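Local coordinates for WbbM protein (Klebsiella pneumoniae, PDB 6U4B) that is a bifunctional, trimeric glycosyltransferase that acts as an O-antigen polymerase, joining a DUF4422 region to a family 8 glycosyltransferase region, at residues P64-I72 against T83-N91; R104-F115 against E279-E288. All coordinates share one frame; numbering follows the deposited sequence.

Both contacts belong to the N-terminal half of the chain, which carries the DUF4422 region, and both lie away from the magnesium site. Along the chain they come in series: contact 1 joins the loop after strand 47-51 to helix 82-91, and only then does the loop after strand 97-102 open contact 2, which closes 164 residues later on strand 277-285. Their centres are 26 Å apart and their nearest atoms about 12 Å, with no touch. One mixed sheet relates them: contact 1 seats a loop and helix against its strands 29-35 and 47-51, while contact 2 lays a chain-distant loop on strand 277-285, so the two tie down different parts of the same sheet.

Contact 1: residues P64-I72 against T83-N91; sequences PGDDTGDNI and TAHYWVWKN
Trp87 and Tyr86 of helix 82-91 meet the loop 64-72 in a loop-on-helix contact beside the parallel strands 29-35 and 47-51 of the DUF4422 region. The Trp87 indole turns one face to Gly65 O and Asp66 CA and its edge to Thr68 O and Asn71 CB; Asp66 CA sits 4.1 Å from the centroid of the five-membered ring, a CH-pi contact. Trp87 NE1 donates to Thr68 OG1 at 3.0 Å, somewhat out of the ring plane, and weakly to Thr68 O at the ring edge. Ile72 CG2 stands over the centre of one Tyr86 face, 3.9 Å from the ring centroid, while Lys90 CG lies toward the rim of the opposite face. With CG anti to the backbone N (chi1 -178°), the Tyr86 ring is set against Ile72 with its OH end at Asp70, and that OH donates to Asp70 OD1 on the syn side, 35° out of the carboxylate plane.

Further out, Asp66 is anchored through its carboxylate to Ser73 OG and to the backbone N of Gly53 and Lys54. One water bridges Asp66 O, Ile72 N and Thr83 O. At the helix end, Asn91 ND2 donates both to Trp87 O and, at 2.6 Å with an N-H...O angle of 166°, to Asp70 O.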
loop_
_atom_site.group_PDB
_atom_site.type_symbol
_atom_site.label_atom_id
_atom_site.label_comp_id
_atom_site.label_asym_id
_atom_site.label_seq_id
_atom_site.Cartn_x
_atom_site.Cartn_y
_atom_site.Cartn_z
ATOM N N PRO A 64 -28.299 -8.220 -23.440
ATOM C CA PRO A 64 -27.520 -6.993 -23.645
ATOM C C PRO A 64 -28.249 -5.777 -23.096
ATOM O O PRO A 64 -29.472 -5.763 -22.931
ATOM C CB PRO A 64 -27.372 -6.908 -25.170
ATOM C CG PRO A 64 -27.598 -8.308 -25.654
ATOM C CD PRO A 64 -28.587 -8.907 -24.709
ATOM N N GLY A 65 -27.469 -4.738 -22.807
ATOM C CA GLY A 65 -28.021 -3.508 -22.290
ATOM C C GLY A 65 -28.281 -2.487 -23.381
ATOM O O GLY A 65 -27.969 -2.678 -24.554
ATOM N N ASP A 66 -28.879 -1.373 -22.969
ATOM C CA ASP A 66 -29.094 -0.227 -23.840
ATOM C C ASP A 66 -27.957 0.788 -23.751
ATOM O O ASP A 66 -28.143 1.945 -24.141
ATOM C CB ASP A 66 -30.421 0.456 -23.495
ATOM C CG ASP A 66 -30.454 0.966 -22.065
ATOM O OD1 ASP A 66 -29.550 0.607 -21.279
ATOM O OD2 ASP A 66 -31.376 1.730 -21.721
ATOM N N ASP A 67 -26.785 0.381 -23.247
ATOM C CA ASP A 67 -25.725 1.318 -22.889
ATOM C C ASP A 67 -24.449 1.111 -23.697
ATOM O O ASP A 67 -23.366 1.477 -23.230
ATOM C CB ASP A 67 -25.422 1.223 -21.390
ATOM C CG ASP A 67 -24.970 -0.160 -20.977
ATOM O OD1 ASP A 67 -25.288 -1.132 -21.698
ATOM O OD2 ASP A 67 -24.302 -0.280 -19.928
ATOM N N THR A 68 -24.545 0.540 -24.893
ATOM C CA THR A 68 -23.394 0.392 -25.769
ATOM C C THR A 68 -23.540 1.312 -26.971
ATOM O O THR A 68 -24.654 1.655 -27.381
ATOM C CB THR A 68 -23.222 -1.056 -26.231
ATOM O OG1 THR A 68 -24.454 -1.534 -26.787
ATOM C CG2 THR A 68 -22.800 -1.948 -25.063
ATOM N N GLY A 69 -22.400 1.718 -27.523
ATOM C CA GLY A 69 -22.404 2.655 -28.628
ATOM C C GLY A 69 -23.101 3.953 -28.260
ATOM O O GLY A 69 -23.085 4.406 -27.111
ATOM N N ASP A 70 -23.730 4.563 -29.264
ATOM C CA ASP A 70 -24.485 5.800 -29.080
ATOM C C ASP A 70 -25.780 5.489 -28.334
ATOM O O ASP A 70 -26.653 4.792 -28.859
ATOM C CB ASP A 70 -24.761 6.432 -30.441
ATOM C CG ASP A 70 -25.438 7.783 -30.340
ATOM O OD1 ASP A 70 -25.641 8.285 -29.212
ATOM O OD2 ASP A 70 -25.765 8.349 -31.404
ATOM N N ASN A 71 -25.915 6.010 -27.115
ATOM C CA ASN A 71 -26.995 5.586 -26.236
ATOM C C ASN A 71 -27.307 6.681 -25.228
ATOM O O ASN A 71 -26.508 7.594 -25.004
ATOM C CB ASN A 71 -26.631 4.295 -25.499
ATOM C CG ASN A 71 -25.582 4.520 -24.426
ATOM O OD1 ASN A 71 -25.909 4.768 -23.265
ATOM N ND2 ASN A 71 -24.315 4.443 -24.812
ATOM N N ILE A 72 -28.481 6.563 -24.603
ATOM C CA ILE A 72 -28.911 7.477 -23.547
ATOM C C ILE A 72 -29.344 6.670 -22.329
ATOM O O ILE A 72 -30.311 7.026 -21.645
ATOM C CB ILE A 72 -30.051 8.398 -24.023
ATOM C CG1 ILE A 72 -31.227 7.574 -24.556
ATOM C CG2 ILE A 72 -29.549 9.384 -25.075
ATOM C CD1 ILE A 72 -32.463 8.405 -24.848
ATOM N N THR A 83 -35.098 4.898 -24.013
ATOM C CA THR A 83 -33.686 4.534 -24.089
ATOM C C THR A 83 -33.476 3.285 -24.935
ATOM O O THR A 83 -32.455 3.168 -25.620
ATOM C CB THR A 83 -33.110 4.332 -22.683
ATOM O OG1 THR A 83 -33.778 3.240 -22.039
ATOM C CG2 THR A 83 -33.306 5.582 -21.850
ATOM N N ALA A 84 -34.417 2.338 -24.894
ATOM C CA ALA A 84 -34.346 1.196 -25.801
ATOM C C ALA A 84 -34.611 1.632 -27.237
ATOM O O ALA A 84 -33.883 1.247 -28.161
ATOM C CB ALA A 84 -35.338 0.115 -25.369
ATOM N N HIS A 85 -35.661 2.433 -27.437
ATOM C CA HIS A 85 -35.942 3.025 -28.740
ATOM C C HIS A 85 -34.711 3.735 -29.293
ATOM O O HIS A 85 -34.288 3.479 -30.427
ATOM C CB HIS A 85 -37.127 3.990 -28.607
ATOM C CG HIS A 85 -37.524 4.674 -29.881
ATOM N ND1 HIS A 85 -38.634 5.488 -29.964
ATOM C CD2 HIS A 85 -36.967 4.673 -31.115
ATOM C CE1 HIS A 85 -38.744 5.958 -31.193
ATOM N NE2 HIS A 85 -37.744 5.480 -31.911
ATOM N N TYR A 86 -34.113 4.621 -28.491
ATOM C CA TYR A 86 -32.945 5.373 -28.943
ATOM C C TYR A 86 -31.799 4.440 -29.317
ATOM O O TYR A 86 -31.159 4.613 -30.361
ATOM C CB TYR A 86 -32.504 6.356 -27.857
ATOM C CG TYR A 86 -31.331 7.227 -28.252
ATOM C CD1 TYR A 86 -30.022 6.810 -28.037
ATOM C CD2 TYR A 86 -31.533 8.470 -28.841
ATOM C CE1 TYR A 86 -28.951 7.601 -28.401
ATOM C CE2 TYR A 86 -30.467 9.268 -29.207
ATOM C CZ TYR A 86 -29.180 8.830 -28.985
ATOM O OH TYR A 86 -28.117 9.624 -29.351
ATOM N N TRP A 87 -31.529 3.439 -28.472
ATOM C CA TRP A 87 -30.388 2.557 -28.706
ATOM C C TRP A 87 -30.555 1.761 -29.994
ATOM O O TRP A 87 -29.596 1.601 -30.759
ATOM C CB TRP A 87 -30.195 1.615 -27.517
ATOM C CG TRP A 87 -29.031 0.685 -27.685
ATOM C CD1 TRP A 87 -27.731 0.928 -27.345
ATOM C CD2 TRP A 87 -29.059 -0.635 -28.241
ATOM N NE1 TRP A 87 -26.950 -0.159 -27.653
ATOM C CE2 TRP A 87 -27.741 -1.132 -28.204
ATOM C CE3 TRP A 87 -30.073 -1.445 -28.765
ATOM C CZ2 TRP A 87 -27.409 -2.403 -28.671
ATOM C CZ3 TRP A 87 -29.741 -2.706 -29.228
ATOM C CH2 TRP A 87 -28.420 -3.172 -29.178
ATOM N N VAL A 88 -31.762 1.248 -30.249
ATOM C CA VAL A 88 -32.014 0.530 -31.495
ATOM C C VAL A 88 -31.873 1.470 -32.683
ATOM O O VAL A 88 -31.278 1.117 -33.711
ATOM C CB VAL A 88 -33.407 -0.129 -31.456
ATOM C CG1 VAL A 88 -33.741 -0.745 -32.803
ATOM C CG2 VAL A 88 -33.474 -1.178 -30.357
ATOM N N TRP A 89 -32.407 2.687 -32.554
ATOM C CA TRP A 89 -32.343 3.671 -33.629
ATOM C C TRP A 89 -30.904 3.955 -34.044
ATOM O O TRP A 89 -30.597 4.013 -35.241
ATOM C CB TRP A 89 -33.043 4.954 -33.176
ATOM C CG TRP A 89 -32.903 6.130 -34.095
ATOM C CD1 TRP A 89 -32.851 6.111 -35.458
ATOM C CD2 TRP A 89 -32.803 7.506 -33.707
ATOM N NE1 TRP A 89 -32.723 7.391 -35.943
ATOM C CE2 TRP A 89 -32.692 8.265 -34.888
ATOM C CE3 TRP A 89 -32.795 8.169 -32.476
ATOM C CZ2 TRP A 89 -32.574 9.655 -34.874
ATOM C CZ3 TRP A 89 -32.678 9.548 -32.462
ATOM C CH2 TRP A 89 -32.570 10.275 -33.654
ATOM N N LYS A 90 -30.006 4.115 -33.075
ATOM C CA LYS A 90 -28.649 4.564 -33.362
ATOM C C LYS A 90 -27.667 3.433 -33.643
ATOM O O LYS A 90 -26.639 3.676 -34.287
ATOM C CB LYS A 90 -28.111 5.399 -32.195
ATOM C CG LYS A 90 -28.804 6.734 -32.022
ATOM C CD LYS A 90 -28.693 7.568 -33.288
ATOM C CE LYS A 90 -29.223 8.973 -33.069
ATOM N NZ LYS A 90 -29.143 9.788 -34.313
ATOM N N ASN A 91 -27.946 2.210 -33.189
ATOM C CA ASN A 91 -26.940 1.159 -33.200
ATOM C C ASN A 91 -27.344 -0.118 -33.923
ATOM O O ASN A 91 -26.456 -0.874 -34.334
ATOM C CB ASN A 91 -26.539 0.795 -31.761
ATOM C CG ASN A 91 -26.111 2.008 -30.954
ATOM O OD1 ASN A 91 -24.995 2.507 -31.107
ATOM N ND2 ASN A 91 -26.999 2.489 -30.091
HETATM O O HOH W 1 -29.904 4.093 -24.816
#

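Contact 2: residues R104-F115 against E279-E288; sequences RRHLNFSEKQTF and ELQRTFVSNE
Gln281 and Asn108 run side by side, pointing the same way with their amide planes 37° apart, and Asn108 ND2 donates to Gln281 OE1 at 3.2 Å. That oxygen also accepts from Phe115 N, while Gln281 NE2 donates to Phe115 O at 3.0 Å, within the plane of its own amide. The extended end of the Gln281 chain thus gives and takes with the Phe115 backbone, and NE2 has a further partner in Glu117. Gln113 slides past Gln281 in the opposite direction, its amide turned 67° from the other; bent at chi2, it brings Gln113 OE1 within 2.9 Å of Gln281 N, which donates to it in the carbonyl plane. Its NE2 holds Asn108 O, and Asn108 OD1 accepts from Ser110 N in an Asx turn, so the loop's own bonds position the amides that grip the strand.

Leu280 CD1 lies 3.8 Å from Phe109 CD2, oblique to the ring. Thr283 OG1 accepts from His106 N at 3.1 Å, and both side chains have a common outside partner in Tyr132 OH.

At the far end Arg104 and Glu288 cross at about a right angle. Arg104 NH2 donates to Glu288 OE2 at 2.9 Å in a salt bridge that lies in the guanidinium plane but approaches the carboxylate from its anti side, while Arg104 NE donates to Val285 O. Tyr103 OH is a second partner of Glu288 OE2. Arg105 lies alongside Phe284, with CE2 over one face of its guanidinium but the two planes 48° apart, too inclined for a parallel stack.

Between these ends the backbones pair: Thr283 N donates to His106 O and Asn108 N to Gln281 O at 3.0 Å. These bonds flank the single bridge Leu107/Arg282, a non-hydrogen-bonded pair, in an antiparallel pairing of an irregular loop with strand 277-285 of the mixed sheet.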
loop_
_atom_site.group_PDB
_atom_site.type_symbol
_atom_site.label_atom_id
_atom_site.label_comp_id
_atom_site.label_asym_id
_atom_site.label_seq_id
_atom_site.Cartn_x
_atom_site.Cartn_y
_atom_site.Cartn_z
ATOM N N ARG A 104 -43.375 -7.820 -19.358
ATOM C CA ARG A 104 -44.522 -8.619 -18.945
ATOM C C ARG A 104 -45.810 -8.186 -19.637
ATOM O O ARG A 104 -46.891 -8.653 -19.266
ATOM C CB ARG A 104 -44.690 -8.571 -17.424
ATOM C CG ARG A 104 -43.899 -9.638 -16.696
ATOM C CD ARG A 104 -43.803 -9.356 -15.208
ATOM N NE ARG A 104 -45.097 -9.383 -14.538
ATOM C CZ ARG A 104 -45.253 -9.221 -13.228
ATOM N NH1 ARG A 104 -46.465 -9.260 -12.691
ATOM N NH2 ARG A 104 -44.193 -9.022 -12.456
ATOM N N ARG A 105 -45.723 -7.292 -20.620
ATOM C CA ARG A 105 -46.873 -6.861 -21.404
ATOM C C ARG A 105 -46.485 -6.909 -22.873
ATOM O O ARG A 105 -45.497 -6.285 -23.276
ATOM C CB ARG A 105 -47.325 -5.452 -21.006
ATOM C CG ARG A 105 -47.921 -5.361 -19.611
ATOM C CD ARG A 105 -47.945 -3.924 -19.124
ATOM N NE ARG A 105 -48.724 -3.767 -17.898
ATOM C CZ ARG A 105 -48.223 -3.866 -16.671
ATOM N NH1 ARG A 105 -46.935 -4.130 -16.493
ATOM N NH2 ARG A 105 -49.014 -3.703 -15.618
ATOM N N HIS A 106 -47.247 -7.656 -23.664
ATOM C CA HIS A 106 -46.922 -7.900 -25.061
ATOM C C HIS A 106 -48.152 -7.638 -25.923
ATOM O O HIS A 106 -49.224 -7.278 -25.428
ATOM C CB HIS A 106 -46.408 -9.334 -25.255
ATOM C CG HIS A 106 -45.236 -9.675 -24.388
ATOM N ND1 HIS A 106 -45.231 -10.756 -23.533
ATOM C CD2 HIS A 106 -44.030 -9.076 -24.244
ATOM C CE1 HIS A 106 -44.073 -10.807 -22.899
ATOM N NE2 HIS A 106 -43.326 -9.800 -23.312
ATOM N N LEU A 107 -47.990 -7.830 -27.229
ATOM C CA LEU A 107 -49.075 -7.680 -28.186
ATOM C C LEU A 107 -49.525 -9.049 -28.678
ATOM O O LEU A 107 -48.708 -9.960 -28.850
ATOM C CB LEU A 107 -48.645 -6.820 -29.373
ATOM C CG LEU A 107 -48.270 -5.364 -29.092
ATOM C CD1 LEU A 107 -47.556 -4.780 -30.300
ATOM C CD2 LEU A 107 -49.501 -4.545 -28.748
ATOM N N ASN A 108 -50.827 -9.184 -28.902
ATOM C CA ASN A 108 -51.407 -10.402 -29.453
ATOM C C ASN A 108 -51.374 -10.298 -30.974
ATOM O O ASN A 108 -52.113 -9.508 -31.567
ATOM C CB ASN A 108 -52.829 -10.594 -28.933
ATOM C CG ASN A 108 -53.528 -11.793 -29.548
ATOM O OD1 ASN A 108 -52.918 -12.603 -30.247
ATOM N ND2 ASN A 108 -54.821 -11.917 -29.275
ATOM N N PHE A 109 -50.514 -11.095 -31.602
ATOM C CA PHE A 109 -50.374 -11.106 -33.051
ATOM C C PHE A 109 -51.216 -12.182 -33.725
ATOM O O PHE A 109 -51.179 -12.293 -34.955
ATOM C CB PHE A 109 -48.902 -11.300 -33.438
ATOM C CG PHE A 109 -47.981 -10.259 -32.872
ATOM C CD1 PHE A 109 -47.302 -10.485 -31.686
ATOM C CD2 PHE A 109 -47.793 -9.053 -33.527
ATOM C CE1 PHE A 109 -46.453 -9.529 -31.165
ATOM C CE2 PHE A 109 -46.946 -8.091 -33.010
ATOM C CZ PHE A 109 -46.274 -8.329 -31.827
ATOM N N SER A 110 -51.969 -12.972 -32.962
ATOM C CA SER A 110 -52.687 -14.102 -33.530
ATOM C C SER A 110 -53.982 -13.648 -34.198
ATOM O O SER A 110 -54.462 -12.528 -33.995
ATOM C CB SER A 110 -52.996 -15.145 -32.455
ATOM O OG SER A 110 -54.113 -14.758 -31.673
ATOM N N GLU A 111 -54.551 -14.549 -35.004
ATOM C CA GLU A 111 -55.788 -14.239 -35.717
ATOM C C GLU A 111 -56.933 -13.963 -34.753
ATOM O O GLU A 111 -57.753 -13.068 -34.990
ATOM C CB GLU A 111 -56.147 -15.386 -36.661
ATOM C CG GLU A 111 -55.208 -15.526 -37.846
ATOM C CD GLU A 111 -55.410 -14.435 -38.876
ATOM O OE1 GLU A 111 -56.233 -14.631 -39.796
ATOM O OE2 GLU A 111 -54.757 -13.377 -38.760
ATOM N N LYS A 112 -57.013 -14.724 -33.663
ATOM C CA LYS A 112 -58.041 -14.485 -32.657
ATOM C C LYS A 112 -57.707 -13.216 -31.883
ATOM O O LYS A 112 -56.765 -13.193 -31.083
ATOM C CB LYS A 112 -58.163 -15.677 -31.713
ATOM C CG LYS A 112 -59.047 -15.387 -30.511
ATOM C CD LYS A 112 -59.380 -16.636 -29.717
ATOM C CE LYS A 112 -60.265 -16.288 -28.531
ATOM N NZ LYS A 112 -60.876 -17.486 -27.902
ATOM N N GLN A 113 -58.466 -12.151 -32.137
ATOM C CA GLN A 113 -58.394 -10.927 -31.350
ATOM C C GLN A 113 -59.573 -10.808 -30.394
ATOM O O GLN A 113 -59.944 -9.702 -29.988
ATOM C CB GLN A 113 -58.318 -9.710 -32.271
ATOM C CG GLN A 113 -57.067 -9.675 -33.132
ATOM C CD GLN A 113 -55.819 -9.344 -32.330
ATOM O OE1 GLN A 113 -55.888 -8.645 -31.320
ATOM N NE2 GLN A 113 -54.672 -9.845 -32.778
ATOM N N THR A 114 -60.156 -11.944 -30.013
ATOM C CA THR A 114 -61.393 -12.000 -29.243
ATOM C C THR A 114 -61.178 -12.632 -27.868
ATOM O O THR A 114 -62.107 -13.196 -27.288
ATOM C CB THR A 114 -62.465 -12.768 -30.017
ATOM O OG1 THR A 114 -62.213 -12.659 -31.423
ATOM C CG2 THR A 114 -63.850 -12.214 -29.713
ATOM N N PHE A 115 -59.960 -12.560 -27.338
ATOM C CA PHE A 115 -59.695 -13.109 -26.017
ATOM C C PHE A 115 -60.360 -12.260 -24.941
ATOM O O PHE A 115 -60.528 -11.045 -25.089
ATOM C CB PHE A 115 -58.189 -13.200 -25.759
ATOM C CG PHE A 115 -57.506 -14.296 -26.528
ATOM C CD1 PHE A 115 -57.548 -15.605 -26.077
ATOM C CD2 PHE A 115 -56.816 -14.017 -27.697
ATOM C CE1 PHE A 115 -56.922 -16.618 -26.781
ATOM C CE2 PHE A 115 -56.187 -15.023 -28.404
ATOM C CZ PHE A 115 -56.240 -16.326 -27.945
ATOM N N GLU A 279 -54.870 -2.603 -34.910
ATOM C CA GLU A 279 -54.908 -2.586 -33.456
ATOM C C GLU A 279 -54.983 -4.009 -32.919
ATOM O O GLU A 279 -55.817 -4.806 -33.359
ATOM C CB GLU A 279 -56.098 -1.764 -32.961
ATOM C CG GLU A 279 -55.958 -0.271 -33.213
ATOM C CD GLU A 279 -57.179 0.519 -32.780
ATOM O OE1 GLU A 279 -57.248 1.725 -33.096
ATOM O OE2 GLU A 279 -58.069 -0.063 -32.125
ATOM N N LEU A 280 -54.108 -4.322 -31.969
ATOM C CA LEU A 280 -54.011 -5.652 -31.392
ATOM C C LEU A 280 -54.371 -5.604 -29.913
ATOM O O LEU A 280 -54.319 -4.548 -29.275
ATOM C CB LEU A 280 -52.597 -6.223 -31.567
ATOM C CG LEU A 280 -52.022 -6.214 -32.983
ATOM C CD1 LEU A 280 -50.536 -6.534 -32.947
ATOM C CD2 LEU A 280 -52.764 -7.196 -33.878
ATOM N N GLN A 281 -54.737 -6.761 -29.370
ATOM C CA GLN A 281 -54.997 -6.863 -27.941
ATOM C C GLN A 281 -53.693 -6.784 -27.151
ATOM O O GLN A 281 -52.617 -7.121 -27.651
ATOM C CB GLN A 281 -55.722 -8.172 -27.615
ATOM C CG GLN A 281 -57.107 -8.317 -28.236
ATOM C CD GLN A 281 -57.833 -9.558 -27.743
ATOM O OE1 GLN A 281 -57.538 -10.676 -28.168
ATOM N NE2 GLN A 281 -58.781 -9.366 -26.835
ATOM N N ARG A 282 -53.801 -6.333 -25.904
ATOM C CA ARG A 282 -52.682 -6.289 -24.973
ATOM C C ARG A 282 -52.732 -7.494 -24.046
ATOM O O ARG A 282 -53.809 -7.950 -23.657
ATOM C CB ARG A 282 -52.700 -5.010 -24.130
ATOM C CG ARG A 282 -52.660 -3.726 -24.925
ATOM C CD ARG A 282 -52.537 -2.504 -24.017
ATOM N NE ARG A 282 -53.806 -2.125 -23.397
ATOM C CZ ARG A 282 -54.689 -1.295 -23.946
ATOM N NH1 ARG A 282 -54.448 -0.754 -25.134
ATOM N NH2 ARG A 282 -55.816 -1.004 -23.312
ATOM N N THR A 283 -51.558 -8.002 -23.684
ATOM C CA THR A 283 -51.453 -9.093 -22.727
ATOM C C THR A 283 -50.780 -8.614 -21.447
ATOM O O THR A 283 -50.076 -7.600 -21.424
ATOM C CB THR A 283 -50.670 -10.281 -23.304
ATOM O OG1 THR A 283 -49.264 -10.004 -23.263
ATOM C CG2 THR A 283 -51.089 -10.558 -24.742
ATOM N N PHE A 284 -51.013 -9.360 -20.370
ATOM C CA PHE A 284 -50.323 -9.134 -19.110
ATOM C C PHE A 284 -49.993 -10.473 -18.470
ATOM O O PHE A 284 -50.825 -11.384 -18.446
ATOM C CB PHE A 284 -51.150 -8.289 -18.131
ATOM C CG PHE A 284 -50.505 -8.139 -16.778
ATOM C CD1 PHE A 284 -51.027 -8.784 -15.668
ATOM C CD2 PHE A 284 -49.359 -7.373 -16.623
ATOM C CE1 PHE A 284 -50.429 -8.654 -14.426
ATOM C CE2 PHE A 284 -48.756 -7.242 -15.383
ATOM C CZ PHE A 284 -49.292 -7.882 -14.284
ATOM N N VAL A 285 -48.773 -10.577 -17.950
ATOM C CA VAL A 285 -48.275 -11.778 -17.290
ATOM C C VAL A 285 -48.274 -11.514 -15.791
ATOM O O VAL A 285 -47.535 -10.648 -15.307
ATOM C CB VAL A 285 -46.872 -12.151 -17.794
ATOM C CG1 VAL A 285 -46.351 -13.367 -17.058
ATOM C CG2 VAL A 285 -46.907 -12.396 -19.293
ATOM N N SER A 286 -49.096 -12.266 -15.055
ATOM C CA SER A 286 -49.324 -11.975 -13.645
ATOM C C SER A 286 -48.244 -12.536 -12.727
ATOM O O SER A 286 -48.103 -12.051 -11.599
ATOM C CB SER A 286 -50.695 -12.505 -13.219
ATOM O OG SER A 286 -50.924 -13.804 -13.738
ATOM N N ASN A 287 -47.482 -13.533 -13.171
ATOM C CA ASN A 287 -46.442 -14.149 -12.353
ATOM C C ASN A 287 -45.097 -13.989 -13.047
ATOM O O ASN A 287 -44.888 -14.531 -14.138
ATOM C CB ASN A 287 -46.744 -15.629 -12.098
ATOM C CG ASN A 287 -47.947 -15.832 -11.199
ATOM O OD1 ASN A 287 -48.143 -15.099 -10.230
ATOM N ND2 ASN A 287 -48.762 -16.832 -11.518
ATOM N N GLU A 288 -44.187 -13.260 -12.411
ATOM C CA GLU A 288 -42.856 -13.073 -12.967
ATOM C C GLU A 288 -42.002 -14.305 -12.702
ATOM O O GLU A 288 -42.034 -14.878 -11.609
ATOM C CB GLU A 288 -42.196 -11.832 -12.367
ATOM C CG GLU A 288 -41.145 -11.198 -13.262
ATOM C CD GLU A 288 -40.610 -9.898 -12.696
ATOM O OE1 GLU A 288 -39.473 -9.896 -12.176
ATOM O OE2 GLU A 288 -41.334 -8.881 -12.762
#